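Local structure of F1 capsule-anchoring protein (Yersinia pestis, 2XET) at residues K14-G19 with G32-N37; L4-K9 with S38-T43; C63-V68 with L81-I86. The protein is the Caf1A usher, whose C-terminal domain probably takes part in assembly of the F1 capsular antigen. All coordinates share one frame; numbering follows the deposited sequence. Where two conformers were deposited one is given.

Interaction 1 of 3, residues K14-G19 with G32-N37; sequences KPVPFG and GIVGDN. With SO4 (sulfate ion), chain C.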
loop_
_atom_site.group_PDB
_atom_site.type_symbol
_atom_site.label_atom_id
_atom_site.label_comp_id
_atom_site.label_asym_id
_atom_site.label_seq_id
_atom_site.Cartn_x
_atom_site.Cartn_y
_atom_site.Cartn_z
ATOM N N LYS A 14 -11.056 -8.102 -5.928
ATOM C CA LYS A 14 -11.796 -6.843 -5.805
ATOM C C LYS A 14 -10.793 -5.680 -5.632
ATOM O O LYS A 14 -9.742 -5.862 -5.031
ATOM C CB LYS A 14 -12.796 -6.867 -4.617
ATOM C CG LYS A 14 -13.863 -8.001 -4.675
ATOM C CD LYS A 14 -14.812 -7.961 -3.468
ATOM C CE LYS A 14 -15.884 -9.045 -3.538
ATOM N NZ LYS A 14 -15.387 -10.349 -3.049
ATOM N N PRO A 15 -11.160 -4.471 -6.079
ATOM C CA PRO A 15 -10.333 -3.301 -5.746
ATOM C C PRO A 15 -10.342 -3.072 -4.233
ATOM O O PRO A 15 -11.298 -3.443 -3.529
ATOM C CB PRO A 15 -11.044 -2.132 -6.468
ATOM C CG PRO A 15 -12.069 -2.790 -7.421
ATOM C CD PRO A 15 -12.393 -4.117 -6.813
ATOM N N VAL A 16 -9.300 -2.428 -3.724
ATOM C CA VAL A 16 -9.304 -2.033 -2.308
ATOM C C VAL A 16 -10.295 -0.860 -2.183
ATOM O O VAL A 16 -10.313 0.027 -3.035
ATOM C CB VAL A 16 -7.915 -1.596 -1.846
ATOM C CG1 VAL A 16 -7.974 -0.869 -0.488
ATOM C CG2 VAL A 16 -6.975 -2.817 -1.746
ATOM N N PRO A 17 -11.149 -0.875 -1.157
ATOM C CA PRO A 17 -12.146 0.205 -1.003
ATOM C C PRO A 17 -11.557 1.640 -1.016
ATOM O O PRO A 17 -10.542 1.911 -0.367
ATOM C CB PRO A 17 -12.766 -0.100 0.368
ATOM C CG PRO A 17 -12.679 -1.581 0.471
ATOM C CD PRO A 17 -11.321 -1.934 -0.150
ATOM N N PHE A 18 -12.210 2.510 -1.784
ATOM C CA PHE A 18 -11.925 3.951 -1.812
ATOM C C PHE A 18 -12.001 4.473 -0.368
ATOM O O PHE A 18 -13.038 4.359 0.296
ATOM C CB PHE A 18 -12.978 4.624 -2.716
ATOM C CG PHE A 18 -12.839 6.131 -2.850
ATOM C CD1 PHE A 18 -11.631 6.780 -2.596
ATOM C CD2 PHE A 18 -13.929 6.891 -3.293
ATOM C CE1 PHE A 18 -11.498 8.160 -2.737
ATOM C CE2 PHE A 18 -13.828 8.292 -3.454
ATOM C CZ PHE A 18 -12.615 8.939 -3.173
ATOM N N GLY A 19 -10.887 4.996 0.141
ATOM C CA GLY A 19 -10.860 5.545 1.509
ATOM C C GLY A 19 -10.158 4.694 2.555
ATOM O O GLY A 19 -9.974 5.138 3.708
ATOM N N GLY A 32 -1.005 6.907 4.241
ATOM C CA GLY A 32 -1.705 7.419 3.056
ATOM C C GLY A 32 -3.114 6.864 2.985
ATOM O O GLY A 32 -3.527 6.111 3.872
ATOM N N ILE A 33 -3.855 7.274 1.958
ATOM C CA ILE A 33 -5.257 6.867 1.800
ATOM C C ILE A 33 -5.485 6.352 0.382
ATOM O O ILE A 33 -5.039 6.953 -0.588
ATOM C CB ILE A 33 -6.228 8.054 2.022
ATOM C CG1 ILE A 33 -5.877 8.850 3.293
ATOM C CG2 ILE A 33 -7.673 7.559 2.084
ATOM C CD1 ILE A 33 -6.581 10.216 3.356
ATOM N N VAL A 34 -6.169 5.219 0.274
ATOM C CA VAL A 34 -6.424 4.601 -1.034
ATOM C C VAL A 34 -7.494 5.419 -1.753
ATOM O O VAL A 34 -8.501 5.777 -1.162
ATOM C CB VAL A 34 -6.845 3.145 -0.851
ATOM C CG1 VAL A 34 -7.285 2.517 -2.187
ATOM C CG2 VAL A 34 -5.686 2.336 -0.223
ATOM N N GLY A 35 -7.210 5.784 -2.999
ATOM C CA GLY A 35 -8.115 6.642 -3.773
ATOM C C GLY A 35 -9.101 5.878 -4.633
ATOM O O GLY A 35 -9.285 4.655 -4.449
ATOM N N ASP A 36 -9.734 6.590 -5.568
ATOM C CA ASP A 36 -10.855 6.012 -6.349
ATOM C C ASP A 36 -10.433 5.096 -7.504
ATOM O O ASP A 36 -11.296 4.501 -8.152
ATOM C CB ASP A 36 -11.881 7.072 -6.813
ATOM C CG ASP A 36 -11.283 8.096 -7.764
ATOM O OD1 ASP A 36 -10.218 7.837 -8.353
ATOM O OD2 ASP A 36 -11.888 9.175 -7.927
ATOM N N ASN A 37 -9.122 4.984 -7.748
ATOM C CA ASN A 37 -8.560 3.988 -8.685
ATOM C C ASN A 37 -7.781 2.876 -7.928
ATOM O O ASN A 37 -6.915 2.190 -8.488
ATOM C CB ASN A 37 -7.670 4.676 -9.726
ATOM C CG ASN A 37 -8.451 5.558 -10.700
ATOM O OD1 ASN A 37 -9.520 5.196 -11.172
ATOM N ND2 ASN A 37 -7.895 6.732 -11.020
HETATM S S SO4 C . -4.027 6.446 -9.387
HETATM O O1 SO4 C . -2.766 7.184 -9.393
HETATM O O2 SO4 C . -3.996 5.293 -10.290
HETATM O O3 SO4 C . -4.337 5.988 -8.049
HETATM O O4 SO4 C . -5.084 7.334 -9.865
HETATM O O HOH W 1 -10.972 2.144 -4.757
#
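Asp36 lies over the Phe18 ring, the two side chains side by side and pointing the same way. Its CB stands 3.9 Å from the ring centroid and 4° off the ring normal, a CH-pi contact made by the methylene, while ring and carboxylate planes are 51° apart. CG of Phe18 is anti to its backbone N (chi1 179°), beside the carbonyl carbon; the ring's CD1 comes within 3.4 Å of Gly35 C. Val34 O sits at the ring edge, near its plane, and also accepts the bond from Gly19 N at 2.8 Å. On the buried side Val16 and Val34 cross at about a right angle and meet through their CG1 methyls, 3.9 Å apart; Leu8 of strand 2-10 and Val53 of strand 48-54 pack against both. A water donates to Val16 O at 2.8 Å and to Gly35 O at 3.0 Å. At the far end, Asn37 ND2 binds a sulfate, probably from the crystallisation liquor, that Arg80 also holds. The contact thus ties the loop after strand 2-10 to the loop after strand 32-33: direct and water-mediated bonds satisfy backbone carbonyls between a valine pair inside and an exposed Phe18 packed on backbone and methylene.

Interaction 2 of 3, residues L4-K9 with S38-T43; sequences LFLHLK and SGVYLT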
loop_
_atom_site.group_PDB
_atom_site.type_symbol
_atom_site.label_atom_id
_atom_site.label_comp_id
_atom_site.label_asym_id
_atom_site.label_seq_id
_atom_site.Cartn_x
_atom_site.Cartn_y
_atom_site.Cartn_z
ATOM N N LEU A 4 6.530 6.369 -4.709
ATOM C CA LEU A 4 5.838 5.530 -5.678
ATOM C C LEU A 4 4.334 5.667 -5.644
ATOM O O LEU A 4 3.759 5.996 -4.599
ATOM C CB LEU A 4 6.213 4.061 -5.459
ATOM C CG LEU A 4 5.347 3.301 -4.450
ATOM C CD1 LEU A 4 5.381 1.823 -4.811
ATOM C CD2 LEU A 4 5.894 3.568 -3.084
ATOM N N PHE A 5 3.732 5.396 -6.802
ATOM C CA PHE A 5 2.306 5.156 -6.960
ATOM C C PHE A 5 2.159 3.641 -6.821
ATOM O O PHE A 5 2.810 2.881 -7.578
ATOM C CB PHE A 5 1.837 5.553 -8.363
ATOM C CG PHE A 5 1.899 7.043 -8.630
ATOM C CD1 PHE A 5 0.803 7.861 -8.346
ATOM C CD2 PHE A 5 3.051 7.617 -9.162
ATOM C CE1 PHE A 5 0.866 9.238 -8.587
ATOM C CE2 PHE A 5 3.122 8.995 -9.394
ATOM C CZ PHE A 5 2.027 9.800 -9.104
ATOM N N LEU A 6 1.318 3.209 -5.883
ATOM C CA LEU A 6 1.094 1.778 -5.667
ATOM C C LEU A 6 -0.346 1.365 -5.959
ATOM O O LEU A 6 -1.282 1.854 -5.313
ATOM C CB LEU A 6 1.452 1.416 -4.218
ATOM C CG LEU A 6 1.382 -0.057 -3.833
ATOM C CD1 LEU A 6 2.412 -0.868 -4.625
ATOM C CD2 LEU A 6 1.604 -0.192 -2.327
ATOM N N HIS A 7 -0.525 0.511 -6.972
ATOM C CA HIS A 7 -1.848 0.027 -7.319
ATOM C C HIS A 7 -2.104 -1.245 -6.551
ATOM O O HIS A 7 -1.378 -2.221 -6.718
ATOM C CB HIS A 7 -1.961 -0.259 -8.835
ATOM C CG HIS A 7 -3.343 -0.607 -9.286
ATOM N ND1 HIS A 7 -3.583 -1.329 -10.439
ATOM C CD2 HIS A 7 -4.559 -0.329 -8.756
ATOM C CE1 HIS A 7 -4.886 -1.490 -10.592
ATOM N NE2 HIS A 7 -5.502 -0.896 -9.585
ATOM N N LEU A 8 -3.116 -1.215 -5.687
ATOM C CA LEU A 8 -3.443 -2.350 -4.834
ATOM C C LEU A 8 -4.659 -3.080 -5.358
ATOM O O LEU A 8 -5.592 -2.451 -5.814
ATOM C CB LEU A 8 -3.723 -1.854 -3.403
ATOM C CG LEU A 8 -2.529 -1.283 -2.635
ATOM C CD1 LEU A 8 -3.048 -0.406 -1.486
ATOM C CD2 LEU A 8 -1.610 -2.397 -2.112
ATOM N N LYS A 9 -4.659 -4.410 -5.278
ATOM C CA LYS A 9 -5.874 -5.187 -5.552
ATOM C C LYS A 9 -5.943 -6.274 -4.483
ATOM O O LYS A 9 -4.898 -6.825 -4.113
ATOM C CB LYS A 9 -5.848 -5.792 -6.963
ATOM C CG LYS A 9 -7.175 -6.433 -7.390
ATOM C CD LYS A 9 -7.221 -6.818 -8.870
ATOM C CE LYS A 9 -6.000 -7.655 -9.262
ATOM N NZ LYS A 9 -6.086 -8.284 -10.602
ATOM N N SER A 38 -8.104 2.714 -6.639
ATOM C CA SER A 38 -7.473 1.685 -5.803
ATOM C C SER A 38 -5.949 1.814 -5.778
ATOM O O SER A 38 -5.209 0.811 -5.760
ATOM C CB SER A 38 -7.893 0.274 -6.234
ATOM O OG SER A 38 -7.569 -0.668 -5.220
ATOM N N GLY A 39 -5.488 3.074 -5.784
ATOM C CA GLY A 39 -4.073 3.386 -5.627
ATOM C C GLY A 39 -3.763 4.303 -4.453
ATOM O O GLY A 39 -4.640 4.973 -3.888
ATOM N N VAL A 40 -2.497 4.309 -4.071
ATOM C CA VAL A 40 -1.995 5.244 -3.074
ATOM C C VAL A 40 -0.611 5.764 -3.479
ATOM O O VAL A 40 0.163 5.051 -4.125
ATOM C CB VAL A 40 -1.957 4.566 -1.676
ATOM C CG1 VAL A 40 -0.952 3.380 -1.669
ATOM C CG2 VAL A 40 -1.623 5.591 -0.584
ATOM N N TYR A 41 -0.315 7.006 -3.107
ATOM C CA TYR A 41 1.006 7.581 -3.341
ATOM C C TYR A 41 1.715 7.673 -1.987
ATOM O O TYR A 41 1.151 8.214 -1.022
ATOM C CB TYR A 41 0.878 8.963 -3.991
ATOM C CG TYR A 41 2.213 9.592 -4.339
ATOM C CD1 TYR A 41 2.979 9.112 -5.424
ATOM C CD2 TYR A 41 2.737 10.662 -3.581
ATOM C CE1 TYR A 41 4.208 9.686 -5.763
ATOM C CE2 TYR A 41 3.987 11.237 -3.909
ATOM C CZ TYR A 41 4.718 10.734 -5.000
ATOM O OH TYR A 41 5.934 11.302 -5.325
ATOM N N LEU A 42 2.941 7.143 -1.936
ATOM C CA LEU A 42 3.720 7.027 -0.698
ATOM C C LEU A 42 5.138 7.564 -0.949
ATOM O O LEU A 42 5.682 7.412 -2.058
ATOM C CB LEU A 42 3.805 5.561 -0.256
ATOM C CG LEU A 42 2.487 4.825 0.045
ATOM C CD1 LEU A 42 2.684 3.310 0.240
ATOM C CD2 LEU A 42 1.773 5.438 1.287
ATOM N N THR A 43 5.728 8.196 0.063
ATOM C CA THR A 43 7.065 8.745 -0.062
ATOM C C THR A 43 7.871 8.399 1.204
ATOM O O THR A 43 7.300 7.986 2.231
ATOM C CB THR A 43 7.027 10.302 -0.224
ATOM O OG1 THR A 43 6.734 10.896 1.054
ATOM C CG2 THR A 43 5.976 10.744 -1.257
#
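Tyr41 turns an edge onto the face of the Phe5 ring: its CD1 stands over the centre, 3.6 Å above the plane of the Phe5 ring. The centroids are 4.8 Å apart and the planes inclined at 51°, a tilted edge-to-face pair. Phe5 and Tyr41 form a non-hydrogen-bonded pair of the antiparallel strands, so both side chains stand on the same face of the sheet; Phe5 CG is anti to its carbonyl carbon, Tyr41 CG anti to its backbone N (chi1 -177°). The same Tyr41 CD1 also lies 3.3 Å from Leu4 O. Farther along this face the His7 ring presents its edge to Ser38, with CD2 3.3 Å from Ser38 O near the ring plane.

The other face is aliphatic. Leu4 and Leu42 lie side by side and point the same way, Leu4 CD2 against Leu42 CB; Leu6 CB meets Val40 CG1 at 4.0 Å, and Leu8 CD1 reaches the same methyl. Val67 of strand 62-68 packs on Leu4 and Leu6, Ser65 on Leu8.

Between the faces, Leu4 pairs with Leu42 and Leu6 with Val40 through reciprocal N-H...O bonds, and Leu8 N adds one to Ser38 O. The ladder ends in a side-chain bond: Ser38 OG donates to Leu8 O at 2.7 Å, from 32° outside the carbonyl plane.

Strand 39-45 is outermost in the sheet of this all-beta domain, which by family is a PapC-type usher C-terminal domain of the transthyretin clan; 2-10 is its partner there. Chemically the pairing is two-sided: buried leucines and valine join the hydrophobic interior, whereas exposed aromatic residues pack on the outer surface, and the Ser38 hydroxyl satisfies a backbone carbonyl where the ladder runs out.

Interaction 3 of 3, residues C63-V68 with L81-I86; sequences CSSNVV and LSTTCI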
loop_
_atom_site.group_PDB
_atom_site.type_symbol
_atom_site.label_atom_id
_atom_site.label_comp_id
_atom_site.label_asym_id
_atom_site.label_seq_id
_atom_site.Cartn_x
_atom_site.Cartn_y
_atom_site.Cartn_z
ATOM N N CYS A 63 -6.100 -5.924 4.698
ATOM C CA CYS A 63 -5.218 -6.774 3.890
ATOM C C CYS A 63 -3.769 -6.316 4.040
ATOM O O CYS A 63 -3.513 -5.177 4.472
ATOM C CB CYS A 63 -5.672 -6.820 2.431
ATOM S SG CYS A 63 -5.808 -5.206 1.616
ATOM N N SER A 64 -2.831 -7.193 3.699
ATOM C CA SER A 64 -1.416 -6.916 3.917
ATOM C C SER A 64 -0.638 -7.041 2.619
ATOM O O SER A 64 -0.892 -7.947 1.829
ATOM C CB SER A 64 -0.835 -7.878 4.961
ATOM O OG SER A 64 -1.514 -7.710 6.211
ATOM N N SER A 65 0.326 -6.145 2.423
ATOM C CA SER A 65 1.129 -6.132 1.195
ATOM C C SER A 65 2.622 -5.903 1.482
ATOM O O SER A 65 2.984 -5.152 2.387
ATOM C CB SER A 65 0.655 -4.972 0.282
ATOM O OG SER A 65 -0.636 -5.205 -0.251
ATOM N N ASN A 66 3.490 -6.527 0.680
ATOM C CA ASN A 66 4.906 -6.127 0.654
ATOM C C ASN A 66 5.140 -5.071 -0.430
ATOM O O ASN A 66 4.515 -5.110 -1.502
ATOM C CB ASN A 66 5.820 -7.330 0.396
ATOM C CG ASN A 66 5.726 -8.386 1.495
ATOM O OD1 ASN A 66 5.620 -8.065 2.685
ATOM N ND2 ASN A 66 5.760 -9.656 1.095
ATOM N N VAL A 67 6.007 -4.113 -0.137
ATOM C CA VAL A 67 6.321 -3.029 -1.081
ATOM C C VAL A 67 7.836 -3.046 -1.329
ATOM O O VAL A 67 8.621 -2.642 -0.466
ATOM C CB VAL A 67 5.860 -1.636 -0.553
ATOM C CG1 VAL A 67 6.051 -0.555 -1.626
ATOM C CG2 VAL A 67 4.373 -1.664 -0.138
ATOM N N VAL A 68 8.224 -3.526 -2.513
ATOM C CA VAL A 68 9.637 -3.698 -2.881
ATOM C C VAL A 68 9.955 -2.751 -4.036
ATOM O O VAL A 68 9.350 -2.851 -5.097
ATOM C CB VAL A 68 9.949 -5.166 -3.284
ATOM C CG1 VAL A 68 11.428 -5.332 -3.694
ATOM C CG2 VAL A 68 9.598 -6.120 -2.128
ATOM N N LEU A 81 3.959 1.096 -9.473
ATOM C CA LEU A 81 4.054 -0.319 -9.108
ATOM C C LEU A 81 2.699 -0.922 -8.742
ATOM O O LEU A 81 1.756 -0.194 -8.391
ATOM C CB LEU A 81 5.007 -0.478 -7.923
ATOM C CG LEU A 81 6.456 0.032 -8.023
ATOM C CD1 LEU A 81 7.283 -0.500 -6.869
ATOM C CD2 LEU A 81 7.100 -0.359 -9.353
ATOM N N SER A 82 2.619 -2.253 -8.814
ATOM C CA SER A 82 1.407 -2.978 -8.444
ATOM C C SER A 82 1.749 -4.103 -7.490
ATOM O O SER A 82 2.819 -4.716 -7.600
ATOM C CB SER A 82 0.726 -3.580 -9.674
ATOM O OG SER A 82 0.244 -2.582 -10.567
ATOM N N THR A 83 0.846 -4.381 -6.555
ATOM C CA THR A 83 1.024 -5.555 -5.709
ATOM C C THR A 83 -0.319 -6.094 -5.203
ATOM O O THR A 83 -1.350 -5.440 -5.331
ATOM C CB THR A 83 2.003 -5.282 -4.546
ATOM O OG1 THR A 83 2.437 -6.532 -3.991
ATOM C CG2 THR A 83 1.343 -4.404 -3.449
ATOM N N THR A 84 -0.297 -7.319 -4.704
ATOM C CA THR A 84 -1.487 -7.904 -4.103
ATOM C C THR A 84 -1.595 -7.512 -2.657
ATOM O O THR A 84 -0.599 -7.466 -1.935
ATOM C CB THR A 84 -1.422 -9.436 -4.151
ATOM O OG1 THR A 84 -1.211 -9.844 -5.492
ATOM C CG2 THR A 84 -2.711 -10.067 -3.647
ATOM N N CYS A 85 -2.826 -7.241 -2.240
ATOM C CA CYS A 85 -3.124 -7.022 -0.836
ATOM C C CYS A 85 -3.861 -8.283 -0.339
ATOM O O CYS A 85 -5.021 -8.530 -0.702
ATOM C CB CYS A 85 -3.963 -5.749 -0.690
ATOM S SG CYS A 85 -3.895 -4.909 0.912
ATOM N N ILE A 86 -3.166 -9.073 0.465
ATOM C CA ILE A 86 -3.684 -10.376 0.873
ATOM C C ILE A 86 -4.647 -10.175 2.042
ATOM O O ILE A 86 -4.273 -9.644 3.103
ATOM C CB ILE A 86 -2.527 -11.353 1.217
ATOM C CG1 ILE A 86 -1.732 -11.678 -0.061
ATOM C CG2 ILE A 86 -3.061 -12.612 1.877
ATOM C CD1 ILE A 86 -0.450 -12.514 0.161
HETATM O O HOH W 2 2.214 -7.922 -1.627
#
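The covalent link is the disulfide of Cys63 and Cys85, their SG atoms 2.1 Å apart, with a torsion of 87° about the S-S bond, close to the relaxed value. The two sulfurs leave their backbones differently: Cys63 SG lies between backbone N and carbonyl carbon (chi1 56°), Cys85 SG anti to its backbone N. Cys63 and Cys85 are not directly paired; the bridge lies beside the pair Ser64 and Ile86, and both cysteines pack on Val53 of strand 48-54.

Direct hydrogen bonds follow. Ser64 and Ile86 exchange two backbone bonds, Ser64 N to Ile86 O and Ile86 N to Ser64 O, each 2.9 Å. Ser65 OG donates to Thr84 O at 2.8 Å, from above the carbonyl plane, with a C=O...OG angle of 112°. The same hydroxyl lies 3.1 Å from Cys85 CA.

One water carries the link farther along the strands. It accepts from Asn66 N at 3.0 Å, donates to Thr84 O, and hydrogen-bonds to Thr83 OG1 at 2.8 Å. Thr84 O therefore receives both the Ser65 hydroxyl and the water.

Other side-chain contact is slight: Thr83 CG2 touches Ser65 CB at 3.8 Å, and the Leu81 CD1 methyl lies against the backbone carbonyl Val68 O. Among the polar ends turned elsewhere, Asn66 OD1 binds Lys50 NZ and Ser64 OG binds Asn88.

Strands 62-68 and 79-87 form a beta hairpin of the usher C-terminal domain. Between these two segments regular pairing is limited to Ser64 and Ile86; beyond it a serine hydroxyl and a water stand in for backbone-to-backbone bonds, while the disulfide holds the paired end covalently.

All three contacts reach one mixed sheet, in which strand 2-10 runs next to strand 79-87 and joins interaction 2 to interaction 3, their centres about 9 Å apart. His7 N to Leu81 O and Lys9 O to Cys85 N, both 2.8 Å, are probable hydrogen bonds of that seam, and Leu4 CD1 packs on Leu81 CD1 at 3.6 Å. Interaction 1 is nested in the chain loop that interaction 2 closes; Val16 N lies 2.9 Å from Ser38 OG, a probable hydrogen bond coupling them. Interactions 1 and 3, about 13 Å between centres, meet loosely through Val16 CG2 and Cys63 SG, 4.3 Å apart. The sulfate of interaction 1 also lies near Gly39 of interaction 2.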